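Local coordinates for conserved protein (Methanothermobacter thermautotrophicus, PDB 1I36) that is of unknown function but binds NADP and resembles 3-hydroxyacid dehydrogenases in structure, which suggests an oxidoreductase role, at residues I61-P66 with V85-I90; V108-M113 with I123-S128; V169-W174 with R244-L249. The protein carries 1 engineered substitution. One frame throughout, in Å; residues are numbered along the deposited sequence.

Interaction 1 (I61-P66 with V85-I90); sequences ISAVTP and VDINNI. With NAP (NADP nicotinamide-adenine-dinucleotide phosphate), chain C.
Asn88 ND2 reaches across to the side chain of Ser62 and gives its OG a hydrogen bond of 3.1 Å. The oxygen lies in the plane of the amide, and the N-H points at it at 156°. The same nitrogen also makes two weak bonds back to the carboxylate of Asp86, one to each oxygen. One sound and two weak bonds to this nitrogen probably limit the rotation of the amide. The backbone N of Asn88 bonds Asp86 OD1 at 2.9 Å, closing an Asx turn just where the strand ends. On the other branch of the amide, Asn88 OD1 takes a weak bond from Val64 N at 2.8 Å. It also accepts from the hydroxyl O3D of the nicotinamide ribose of NADP at 2.9 Å. Asp86 is thus a second-shell residue, and its bonds are likely to position Asn88 for NADP.

The two segments leave parallel strands of a Rossmann-type beta-alpha-beta unit, joined through helix 69-77. Ser62 N bonds Val85 O at 2.8 Å, and Ile87 N bonds Ser62 O at 3.2 Å. Beyond this the chains turn into loops at the C-terminal ends of the strands, where the dinucleotide lies.

On the face of Ile61 and Val85 the side chains run side by side, and Ile61 CG1 rests on Val85 CB. Ile87 CG2 meets Ala63 CB at 3.8 Å, close to Val11 of helix 10-21. Val64 CG1 packs against the adenine, 3.6 Å from N3A of NADP. Asn89 N makes weak bonds to both O2D and O3D of the nicotinamide ribose. Pro66 CB packs on Ile90 CG2, while Asn89 ND2 bonds Glu225 outside the Rossmann sheet.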
loop_
_atom_site.group_PDB
_atom_site.type_symbol
_atom_site.label_atom_id
_atom_site.label_comp_id
_atom_site.label_asym_id
_atom_site.label_seq_id
_atom_site.Cartn_x
_atom_site.Cartn_y
_atom_site.Cartn_z
ATOM N N ILE A 61 -26.018 19.662 -14.928
ATOM C CA ILE A 61 -25.291 18.524 -14.369
ATOM C C ILE A 61 -25.925 17.215 -14.851
ATOM O O ILE A 61 -27.125 17.012 -14.702
ATOM C CB ILE A 61 -25.325 18.550 -12.801
ATOM C CG1 ILE A 61 -24.595 19.812 -12.266
ATOM C CG2 ILE A 61 -24.668 17.296 -12.242
ATOM C CD1 ILE A 61 -24.800 20.041 -10.768
ATOM N N SER A 62 -25.092 16.347 -15.420
ATOM C CA SER A 62 -25.506 15.043 -15.927
ATOM C C SER A 62 -25.147 14.008 -14.852
ATOM O O SER A 62 -23.972 13.756 -14.606
ATOM C CB SER A 62 -24.727 14.712 -17.205
ATOM O OG SER A 62 -25.013 13.386 -17.628
ATOM N N ALA A 63 -26.163 13.427 -14.228
ATOM C CA ALA A 63 -25.983 12.438 -13.176
ATOM C C ALA A 63 -26.934 11.288 -13.505
ATOM O O ALA A 63 -27.975 11.100 -12.855
ATOM C CB ALA A 63 -26.331 13.055 -11.819
ATOM N N VAL A 64 -26.648 10.631 -14.621
ATOM C CA VAL A 64 -27.481 9.523 -15.100
ATOM C C VAL A 64 -26.747 8.231 -14.757
ATOM O O VAL A 64 -26.270 8.103 -13.642
ATOM C CB VAL A 64 -27.724 9.674 -16.631
ATOM C CG1 VAL A 64 -28.637 10.864 -16.863
ATOM C CG2 VAL A 64 -26.390 9.910 -17.365
ATOM N N THR A 65 -26.713 7.244 -15.652
ATOM C CA THR A 65 -25.960 6.015 -15.364
ATOM C C THR A 65 -24.784 5.957 -16.354
ATOM O O THR A 65 -24.812 6.618 -17.397
ATOM C CB THR A 65 -26.859 4.758 -15.495
ATOM O OG1 THR A 65 -27.322 4.639 -16.841
ATOM C CG2 THR A 65 -28.057 4.884 -14.571
ATOM N N PRO A 66 -23.720 5.191 -16.041
ATOM C CA PRO A 66 -22.600 5.159 -16.990
ATOM C C PRO A 66 -22.969 4.787 -18.437
ATOM O O PRO A 66 -22.437 5.375 -19.388
ATOM C CB PRO A 66 -21.662 4.122 -16.375
ATOM C CG PRO A 66 -21.854 4.375 -14.884
ATOM C CD PRO A 66 -23.390 4.461 -14.800
ATOM N N VAL A 85 -21.639 19.703 -16.635
ATOM C CA VAL A 85 -20.883 18.982 -15.620
ATOM C C VAL A 85 -21.240 17.507 -15.634
ATOM O O VAL A 85 -22.356 17.127 -15.314
ATOM C CB VAL A 85 -21.182 19.580 -14.239
ATOM C CG1 VAL A 85 -20.271 18.981 -13.181
ATOM C CG2 VAL A 85 -20.978 21.112 -14.298
ATOM N N ASP A 86 -20.302 16.685 -16.070
ATOM C CA ASP A 86 -20.544 15.255 -16.126
ATOM C C ASP A 86 -19.974 14.614 -14.850
ATOM O O ASP A 86 -18.765 14.644 -14.602
ATOM C CB ASP A 86 -19.937 14.645 -17.390
ATOM C CG ASP A 86 -20.379 13.187 -17.595
ATOM O OD1 ASP A 86 -20.132 12.344 -16.709
ATOM O OD2 ASP A 86 -20.988 12.879 -18.626
ATOM N N ILE A 87 -20.863 14.002 -14.076
ATOM C CA ILE A 87 -20.455 13.400 -12.821
ATOM C C ILE A 87 -20.646 11.881 -12.843
ATOM O O ILE A 87 -20.527 11.216 -11.827
ATOM C CB ILE A 87 -21.191 14.094 -11.636
ATOM C CG1 ILE A 87 -20.392 13.962 -10.345
ATOM C CG2 ILE A 87 -22.623 13.553 -11.484
ATOM C CD1 ILE A 87 -20.855 14.970 -9.254
ATOM N N ASN A 88 -20.797 11.328 -14.039
ATOM C CA ASN A 88 -20.996 9.889 -14.177
ATOM C C ASN A 88 -19.713 9.061 -14.022
ATOM O O ASN A 88 -18.608 9.516 -14.332
ATOM C CB ASN A 88 -21.664 9.564 -15.507
ATOM C CG ASN A 88 -22.972 10.307 -15.696
ATOM O OD1 ASN A 88 -23.950 10.038 -15.016
ATOM N ND2 ASN A 88 -22.979 11.270 -16.611
ATOM N N ASN A 89 -19.868 7.824 -13.573
ATOM C CA ASN A 89 -18.701 6.961 -13.411
ATOM C C ASN A 89 -18.357 6.320 -14.736
ATOM O O ASN A 89 -18.779 5.206 -15.015
ATOM C CB ASN A 89 -18.933 5.877 -12.345
ATOM C CG ASN A 89 -17.691 5.021 -12.111
ATOM O OD1 ASN A 89 -16.552 5.503 -12.229
ATOM N ND2 ASN A 89 -17.904 3.730 -11.822
ATOM N N ILE A 90 -17.647 7.078 -15.586
ATOM C CA ILE A 90 -17.198 6.614 -16.884
ATOM C C ILE A 90 -15.684 6.804 -16.981
ATOM O O ILE A 90 -15.092 7.578 -16.242
ATOM C CB ILE A 90 -17.915 7.353 -18.061
ATOM C CG1 ILE A 90 -17.903 8.886 -17.843
ATOM C CG2 ILE A 90 -19.361 6.850 -18.166
ATOM C CD1 ILE A 90 -18.455 9.696 -19.060
HETATM P PA NAP C . -29.543 6.412 -9.796
HETATM O O1A NAP C . -28.973 5.382 -10.646
HETATM O O2A NAP C . -29.464 6.755 -8.391
HETATM O O5B NAP C . -29.945 7.762 -10.693
HETATM C C5B NAP C . -29.740 8.016 -12.204
HETATM C C4B NAP C . -31.085 8.491 -12.501
HETATM O O4B NAP C . -30.787 8.833 -14.055
HETATM C C3B NAP C . -32.052 7.862 -12.951
HETATM O O3B NAP C . -32.691 8.538 -11.951
HETATM C C2B NAP C . -32.925 7.705 -14.133
HETATM O O2B NAP C . -34.141 7.912 -14.384
HETATM C C1B NAP C . -32.023 8.548 -14.809
HETATM N N9A NAP C . -31.750 8.077 -16.182
HETATM C C8A NAP C . -31.428 6.875 -16.819
HETATM N N7A NAP C . -31.363 7.018 -18.125
HETATM C C5A NAP C . -31.641 8.349 -18.372
HETATM C C6A NAP C . -31.728 9.125 -19.574
HETATM N N6A NAP C . -31.528 8.588 -20.779
HETATM N N1A NAP C . -32.035 10.474 -19.459
HETATM C C2A NAP C . -32.251 11.040 -18.237
HETATM N N3A NAP C . -32.192 10.370 -17.068
HETATM C C4A NAP C . -31.872 9.015 -17.207
HETATM O O3 NAP C . -27.925 6.811 -9.895
HETATM P PN NAP C . -26.866 7.738 -8.942
HETATM O O1N NAP C . -26.438 6.911 -7.764
HETATM O O2N NAP C . -27.631 8.968 -8.707
HETATM O O5D NAP C . -25.573 8.165 -9.749
HETATM C C5D NAP C . -25.656 9.008 -10.926
HETATM C C4D NAP C . -24.293 9.021 -11.596
HETATM O O4D NAP C . -23.167 9.424 -10.760
HETATM C C3D NAP C . -23.851 7.655 -12.179
HETATM O O3D NAP C . -23.175 7.715 -13.475
HETATM C C2D NAP C . -22.957 7.053 -11.148
HETATM O O2D NAP C . -22.052 6.123 -11.667
HETATM C C1D NAP C . -22.300 8.308 -10.531
HETATM N N1N NAP C . -21.851 8.137 -9.140
HETATM C C2N NAP C . -22.772 7.806 -8.136
HETATM C C3N NAP C . -22.232 7.675 -6.813
HETATM C C7N NAP C . -23.074 7.341 -5.675
HETATM O O7N NAP C . -22.591 7.239 -4.532
HETATM N N7N NAP C . -24.409 7.133 -5.811
HETATM C C4N NAP C . -20.851 7.882 -6.602
HETATM C C5N NAP C . -19.982 8.198 -7.590
HETATM C C6N NAP C . -20.482 8.328 -8.859
HETATM P P2B NAP C . -35.067 6.541 -14.211
HETATM O O1X NAP C . -35.205 6.200 -12.755
HETATM O O2X NAP C . -36.284 7.010 -14.816
HETATM O O3X NAP C . -34.345 5.482 -14.886
#

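Interaction 2 (V108-M113 with I123-S128); sequences VDAAIM and IRIIAS
Strands 108-112 and 124-128 run antiparallel, their axes 4.6 Å apart at an angle of 157°. Asp109 pairs with Ser128 and Ala111 with Ile126 through two backbone bonds each. Met113 N adds a fifth, to Arg124 O at 2.9 Å. Ala110 with Ala127 and Ile112 with Ile125 are the non-hydrogen-bonded pairs.

On the face that carries Ala110 and Ile112 the contacts are apolar. Ala110 CB meets Ile125 CG2 at 3.9 Å, and Val108 CG1 meets Ala127 CB. Ile112 CG2 touches Ile123 CG1 at 3.7 Å, the two side chains crossing at about a right angle. Ile112 also touches the bound NADP. In this Rossmann-type sheet the strands up to 106-112 run parallel; 124-128 reverses direction, and the edge strand 144-147 follows it.

The other face lies against helix 154-182. Here Met113 CG lies 3.9 Å from Ile126 CG2, and a bend at chi2 (-58°) brings Met113 SD to 4.0 Å from Ile126 CD1. Met192 of the second subunit packs on both residues. An alanine in place of Met113 would probably open a gap beside Ile126 and leave Met192 of the second subunit without part of its packing surface.

At the far end Asp109 CB approaches Ser128 OG at 3.4 Å. The polar groups of this pair are held from outside the strands. Asp109 OD1 bonds Ser156, while Ser128 OG bonds Glu151 O and Ala155 N near the start of helix 154-182. Arg124 leads away from the pairing to Asn144.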
loop_
_atom_site.group_PDB
_atom_site.type_symbol
_atom_site.label_atom_id
_atom_site.label_comp_id
_atom_site.label_asym_id
_atom_site.label_seq_id
_atom_site.Cartn_x
_atom_site.Cartn_y
_atom_site.Cartn_z
ATOM N N VAL A 108 -17.168 20.222 -17.884
ATOM C CA VAL A 108 -16.438 20.002 -16.635
ATOM C C VAL A 108 -16.524 18.536 -16.233
ATOM O O VAL A 108 -17.615 17.964 -16.193
ATOM C CB VAL A 108 -17.047 20.858 -15.482
ATOM C CG1 VAL A 108 -16.312 20.549 -14.137
ATOM C CG2 VAL A 108 -16.842 22.369 -15.817
ATOM N N ASP A 109 -15.369 17.920 -15.988
ATOM C CA ASP A 109 -15.321 16.504 -15.549
ATOM C C ASP A 109 -15.378 16.602 -14.011
ATOM O O ASP A 109 -14.439 17.110 -13.417
ATOM C CB ASP A 109 -13.972 15.928 -15.998
ATOM C CG ASP A 109 -13.719 14.525 -15.501
ATOM O OD1 ASP A 109 -14.642 13.889 -14.936
ATOM O OD2 ASP A 109 -12.574 14.060 -15.672
ATOM N N ALA A 110 -16.498 16.232 -13.381
ATOM C CA ALA A 110 -16.561 16.274 -11.905
ATOM C C ALA A 110 -16.450 14.818 -11.448
ATOM O O ALA A 110 -17.011 13.945 -12.085
ATOM C CB ALA A 110 -17.904 16.863 -11.446
ATOM N N ALA A 111 -15.760 14.555 -10.341
ATOM C CA ALA A 111 -15.632 13.179 -9.839
ATOM C C ALA A 111 -15.891 13.200 -8.330
ATOM O O ALA A 111 -15.239 13.949 -7.584
ATOM C CB ALA A 111 -14.221 12.620 -10.131
ATOM N N ILE A 112 -16.836 12.370 -7.907
ATOM C CA ILE A 112 -17.237 12.244 -6.511
ATOM C C ILE A 112 -16.161 11.396 -5.826
ATOM O O ILE A 112 -15.884 10.274 -6.252
ATOM C CB ILE A 112 -18.620 11.567 -6.407
ATOM C CG1 ILE A 112 -19.683 12.547 -6.937
ATOM C CG2 ILE A 112 -18.951 11.241 -4.929
ATOM C CD1 ILE A 112 -21.115 11.964 -7.028
ATOM N N MET A 113 -15.533 11.969 -4.805
ATOM C CA MET A 113 -14.433 11.324 -4.085
ATOM C C MET A 113 -14.828 10.699 -2.752
ATOM O O MET A 113 -14.079 10.777 -1.783
ATOM C CB MET A 113 -13.317 12.356 -3.855
ATOM C CG MET A 113 -12.730 12.918 -5.144
ATOM S SD MET A 113 -12.106 11.582 -6.116
ATOM C CE MET A 113 -10.575 11.250 -5.341
ATOM N N ILE A 123 -19.971 15.823 0.403
ATOM C CA ILE A 123 -18.984 15.016 -0.285
ATOM C C ILE A 123 -17.996 15.858 -1.071
ATOM O O ILE A 123 -18.376 16.880 -1.643
ATOM C CB ILE A 123 -19.702 13.984 -1.194
ATOM C CG1 ILE A 123 -18.743 12.886 -1.617
ATOM C CG2 ILE A 123 -20.434 14.654 -2.354
ATOM C CD1 ILE A 123 -18.189 12.142 -0.453
ATOM N N ARG A 124 -16.715 15.496 -1.004
ATOM C CA ARG A 124 -15.718 16.205 -1.778
ATOM C C ARG A 124 -15.889 15.791 -3.246
ATOM O O ARG A 124 -16.061 14.594 -3.576
ATOM C CB ARG A 124 -14.303 15.872 -1.307
ATOM C CG ARG A 124 -13.145 16.415 -2.193
ATOM C CD ARG A 124 -13.210 17.922 -2.514
ATOM N NE ARG A 124 -13.362 18.806 -1.349
ATOM C CZ ARG A 124 -12.367 19.224 -0.562
ATOM N NH1 ARG A 124 -11.120 18.830 -0.791
ATOM N NH2 ARG A 124 -12.615 20.097 0.419
ATOM N N ILE A 125 -15.923 16.800 -4.117
ATOM C CA ILE A 125 -16.032 16.549 -5.540
ATOM C C ILE A 125 -14.828 17.232 -6.189
ATOM O O ILE A 125 -14.590 18.415 -5.952
ATOM C CB ILE A 125 -17.314 17.202 -6.088
ATOM C CG1 ILE A 125 -18.541 16.508 -5.517
ATOM C CG2 ILE A 125 -17.329 17.188 -7.635
ATOM C CD1 ILE A 125 -19.822 17.298 -5.837
ATOM N N ILE A 126 -14.060 16.523 -6.993
ATOM C CA ILE A 126 -12.956 17.212 -7.668
ATOM C C ILE A 126 -13.444 17.467 -9.108
ATOM O O ILE A 126 -14.237 16.684 -9.646
ATOM C CB ILE A 126 -11.613 16.441 -7.609
ATOM C CG1 ILE A 126 -11.746 15.069 -8.260
ATOM C CG2 ILE A 126 -11.147 16.307 -6.113
ATOM C CD1 ILE A 126 -10.365 14.347 -8.454
ATOM N N ALA A 127 -12.979 18.555 -9.715
ATOM C CA ALA A 127 -13.434 18.930 -11.060
ATOM C C ALA A 127 -12.277 19.432 -11.908
ATOM O O ALA A 127 -11.385 20.150 -11.426
ATOM C CB ALA A 127 -14.538 20.028 -10.935
ATOM N N SER A 128 -12.307 19.057 -13.189
ATOM C CA SER A 128 -11.243 19.443 -14.099
ATOM C C SER A 128 -11.815 20.016 -15.391
ATOM O O SER A 128 -12.935 19.689 -15.779
ATOM C CB SER A 128 -10.320 18.248 -14.365
ATOM O OG SER A 128 -10.934 17.273 -15.204
#

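Interaction 3 (V169-W174 with R244-L249); sequences VSALLW and RIFDKL
Ile245 meets helix 169-174 first, with both branches at work. Its CG2 lies 3.9 Å from Ala171 CB and 3.7 Å from Trp174 CE3. CG2 stands anti to the backbone N (chi1 -68° for CG1), which puts it between these two partners. The CD1 atom goes on to Trp174 CZ3, also at 3.7 Å.

Phe246 starts away from the other helix, but its ring swings back. Phe246 CE1 comes to 4.3 Å from Ala171 CB, and its CZ sits near Ser170 CB. Arg219 and Met223 of helix 216-231 also touch this ring.

Lys248 brings its aliphatic chain to the indole, with CD 4.2 Å from Trp174 CH2. Its NZ makes a weak bond to Asp235 O of the second subunit.

Leu249 finishes the contact over one face of the indole. Its CD2 is 3.5 Å from the centroid of the Trp174 five-membered ring, 16° off the normal, a CH-pi contact. The indole N-H is used elsewhere, since Trp174 NE1 bonds Gln261 O in the C-terminal tail.

No hydrogen bond joins the two segments. Their axes pass 10.0 Å apart at 68°, and Ala171 is the small residue at their nearest CA pair. This is apolar helix-helix packing within the all-helical C-terminal part, between long helix 154-182 and helix 238-249, whose family belongs to the 6-phosphogluconate dehydrogenase C-terminal clan.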
loop_
_atom_site.group_PDB
_atom_site.type_symbol
_atom_site.label_atom_id
_atom_site.label_comp_id
_atom_site.label_asym_id
_atom_site.label_seq_id
_atom_site.Cartn_x
_atom_site.Cartn_y
_atom_site.Cartn_z
ATOM N N VAL A 169 -3.807 -2.140 -2.370
ATOM C CA VAL A 169 -3.282 -2.269 -1.002
ATOM C C VAL A 169 -4.149 -3.244 -0.189
ATOM O O VAL A 169 -3.627 -4.035 0.615
ATOM C CB VAL A 169 -3.237 -0.882 -0.303
ATOM C CG1 VAL A 169 -2.950 -1.023 1.199
ATOM C CG2 VAL A 169 -2.173 -0.011 -0.970
ATOM N N SER A 170 -5.470 -3.169 -0.363
ATOM C CA SER A 170 -6.397 -4.088 0.329
ATOM C C SER A 170 -6.105 -5.529 -0.059
ATOM O O SER A 170 -6.144 -6.439 0.788
ATOM C CB SER A 170 -7.859 -3.786 -0.042
ATOM O OG SER A 170 -8.256 -2.587 0.593
ATOM N N ALA A 171 -5.849 -5.759 -1.342
ATOM C CA ALA A 171 -5.543 -7.105 -1.804
ATOM C C ALA A 171 -4.178 -7.583 -1.271
ATOM O O ALA A 171 -4.012 -8.769 -0.952
ATOM C CB ALA A 171 -5.544 -7.151 -3.314
ATOM N N LEU A 172 -3.194 -6.684 -1.279
ATOM C CA LEU A 172 -1.842 -7.006 -0.809
ATOM C C LEU A 172 -1.898 -7.321 0.686
ATOM O O LEU A 172 -1.282 -8.291 1.162
ATOM C CB LEU A 172 -0.881 -5.837 -1.054
ATOM C CG LEU A 172 -0.509 -5.524 -2.506
ATOM C CD1 LEU A 172 0.138 -4.131 -2.596
ATOM C CD2 LEU A 172 0.458 -6.593 -3.085
ATOM N N LEU A 173 -2.680 -6.533 1.409
ATOM C CA LEU A 173 -2.831 -6.734 2.843
ATOM C C LEU A 173 -3.457 -8.088 3.120
ATOM O O LEU A 173 -2.954 -8.858 3.947
ATOM C CB LEU A 173 -3.706 -5.668 3.450
ATOM C CG LEU A 173 -3.816 -5.809 4.966
ATOM C CD1 LEU A 173 -2.472 -5.417 5.614
ATOM C CD2 LEU A 173 -4.931 -4.909 5.472
ATOM N N TRP A 174 -4.557 -8.369 2.432
ATOM C CA TRP A 174 -5.258 -9.634 2.600
ATOM C C TRP A 174 -4.368 -10.843 2.352
ATOM O O TRP A 174 -4.350 -11.773 3.155
ATOM C CB TRP A 174 -6.484 -9.715 1.681
ATOM C CG TRP A 174 -7.246 -11.000 1.892
ATOM C CD1 TRP A 174 -8.222 -11.242 2.821
ATOM C CD2 TRP A 174 -7.056 -12.216 1.186
ATOM N NE1 TRP A 174 -8.648 -12.549 2.724
ATOM C CE2 TRP A 174 -7.946 -13.164 1.730
ATOM C CE3 TRP A 174 -6.225 -12.600 0.136
ATOM C CZ2 TRP A 174 -8.021 -14.462 1.261
ATOM C CZ3 TRP A 174 -6.302 -13.896 -0.330
ATOM C CH2 TRP A 174 -7.189 -14.806 0.227
ATOM N N ARG A 244 -7.564 -11.338 -9.258
ATOM C CA ARG A 244 -7.566 -12.727 -8.798
ATOM C C ARG A 244 -7.866 -12.826 -7.291
ATOM O O ARG A 244 -8.595 -13.729 -6.866
ATOM C CB ARG A 244 -6.252 -13.416 -9.138
ATOM C CG ARG A 244 -6.003 -13.553 -10.635
ATOM C CD ARG A 244 -4.879 -14.525 -10.921
ATOM N NE ARG A 244 -5.224 -15.822 -10.355
ATOM C CZ ARG A 244 -4.354 -16.736 -9.932
ATOM N NH1 ARG A 244 -3.043 -16.523 -10.021
ATOM N NH2 ARG A 244 -4.812 -17.834 -9.333
ATOM N N ILE A 245 -7.355 -11.879 -6.491
ATOM C CA ILE A 245 -7.615 -11.880 -5.047
ATOM C C ILE A 245 -9.098 -11.578 -4.792
ATOM O O ILE A 245 -9.756 -12.258 -3.990
ATOM C CB ILE A 245 -6.754 -10.821 -4.278
ATOM C CG1 ILE A 245 -5.265 -11.198 -4.289
ATOM C CG2 ILE A 245 -7.267 -10.647 -2.859
ATOM C CD1 ILE A 245 -4.914 -12.425 -3.486
ATOM N N PHE A 246 -9.625 -10.542 -5.438
ATOM C CA PHE A 246 -11.029 -10.208 -5.228
ATOM C C PHE A 246 -11.954 -11.313 -5.724
ATOM O O PHE A 246 -13.043 -11.510 -5.178
ATOM C CB PHE A 246 -11.370 -8.846 -5.813
ATOM C CG PHE A 246 -10.948 -7.713 -4.926
ATOM C CD1 PHE A 246 -9.950 -6.836 -5.315
ATOM C CD2 PHE A 246 -11.504 -7.572 -3.651
ATOM C CE1 PHE A 246 -9.500 -5.833 -4.453
ATOM C CE2 PHE A 246 -11.061 -6.578 -2.783
ATOM C CZ PHE A 246 -10.046 -5.705 -3.196
ATOM N N ASP A 247 -11.472 -12.074 -6.701
ATOM C CA ASP A 247 -12.201 -13.210 -7.250
ATOM C C ASP A 247 -12.378 -14.208 -6.080
ATOM O O ASP A 247 -13.474 -14.710 -5.837
ATOM C CB ASP A 247 -11.376 -13.828 -8.392
ATOM C CG ASP A 247 -12.169 -14.809 -9.242
ATOM O OD1 ASP A 247 -13.351 -14.533 -9.537
ATOM O OD2 ASP A 247 -11.599 -15.851 -9.642
ATOM N N LYS A 248 -11.316 -14.410 -5.303
ATOM C CA LYS A 248 -11.351 -15.305 -4.150
ATOM C C LYS A 248 -12.250 -14.785 -3.032
ATOM O O LYS A 248 -13.046 -15.533 -2.474
ATOM C CB LYS A 248 -9.956 -15.487 -3.564
ATOM C CG LYS A 248 -8.980 -16.228 -4.421
ATOM C CD LYS A 248 -7.667 -16.365 -3.668
ATOM C CE LYS A 248 -6.711 -17.236 -4.422
ATOM N NZ LYS A 248 -5.478 -17.447 -3.640
ATOM N N LEU A 249 -12.084 -13.515 -2.678
ATOM C CA LEU A 249 -12.859 -12.893 -1.604
ATOM C C LEU A 249 -14.390 -13.030 -1.669
ATOM O O LEU A 249 -15.069 -12.823 -0.658
ATOM C CB LEU A 249 -12.482 -11.412 -1.463
ATOM C CG LEU A 249 -11.069 -11.039 -1.001
ATOM C CD1 LEU A 249 -10.955 -9.532 -0.831
ATOM C CD2 LEU A 249 -10.768 -11.711 0.304
#

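How the interactions relate
Interactions 1 and 2 lie in one sheet, with centres 11 Å apart. Strands 83-86 and 106-112 are neighbours in it, so Asp86 probably bonds Val108 and Ala110 through the backbone, and Ile87 CD1 packs on Ile112 CG1. Interaction 3 belongs to the helical part, with its centre 29 Å from interaction 1 and 27 Å from interaction 2. Along the chain the three follow in series. Helix 154-182 connects the two regions: it covers one face of interaction 2 and supplies the first segment of interaction 3. Interactions 2 and 3 both touch the second subunit. NADP binding and helical packing thus occupy separate regions, while the dimer involves both.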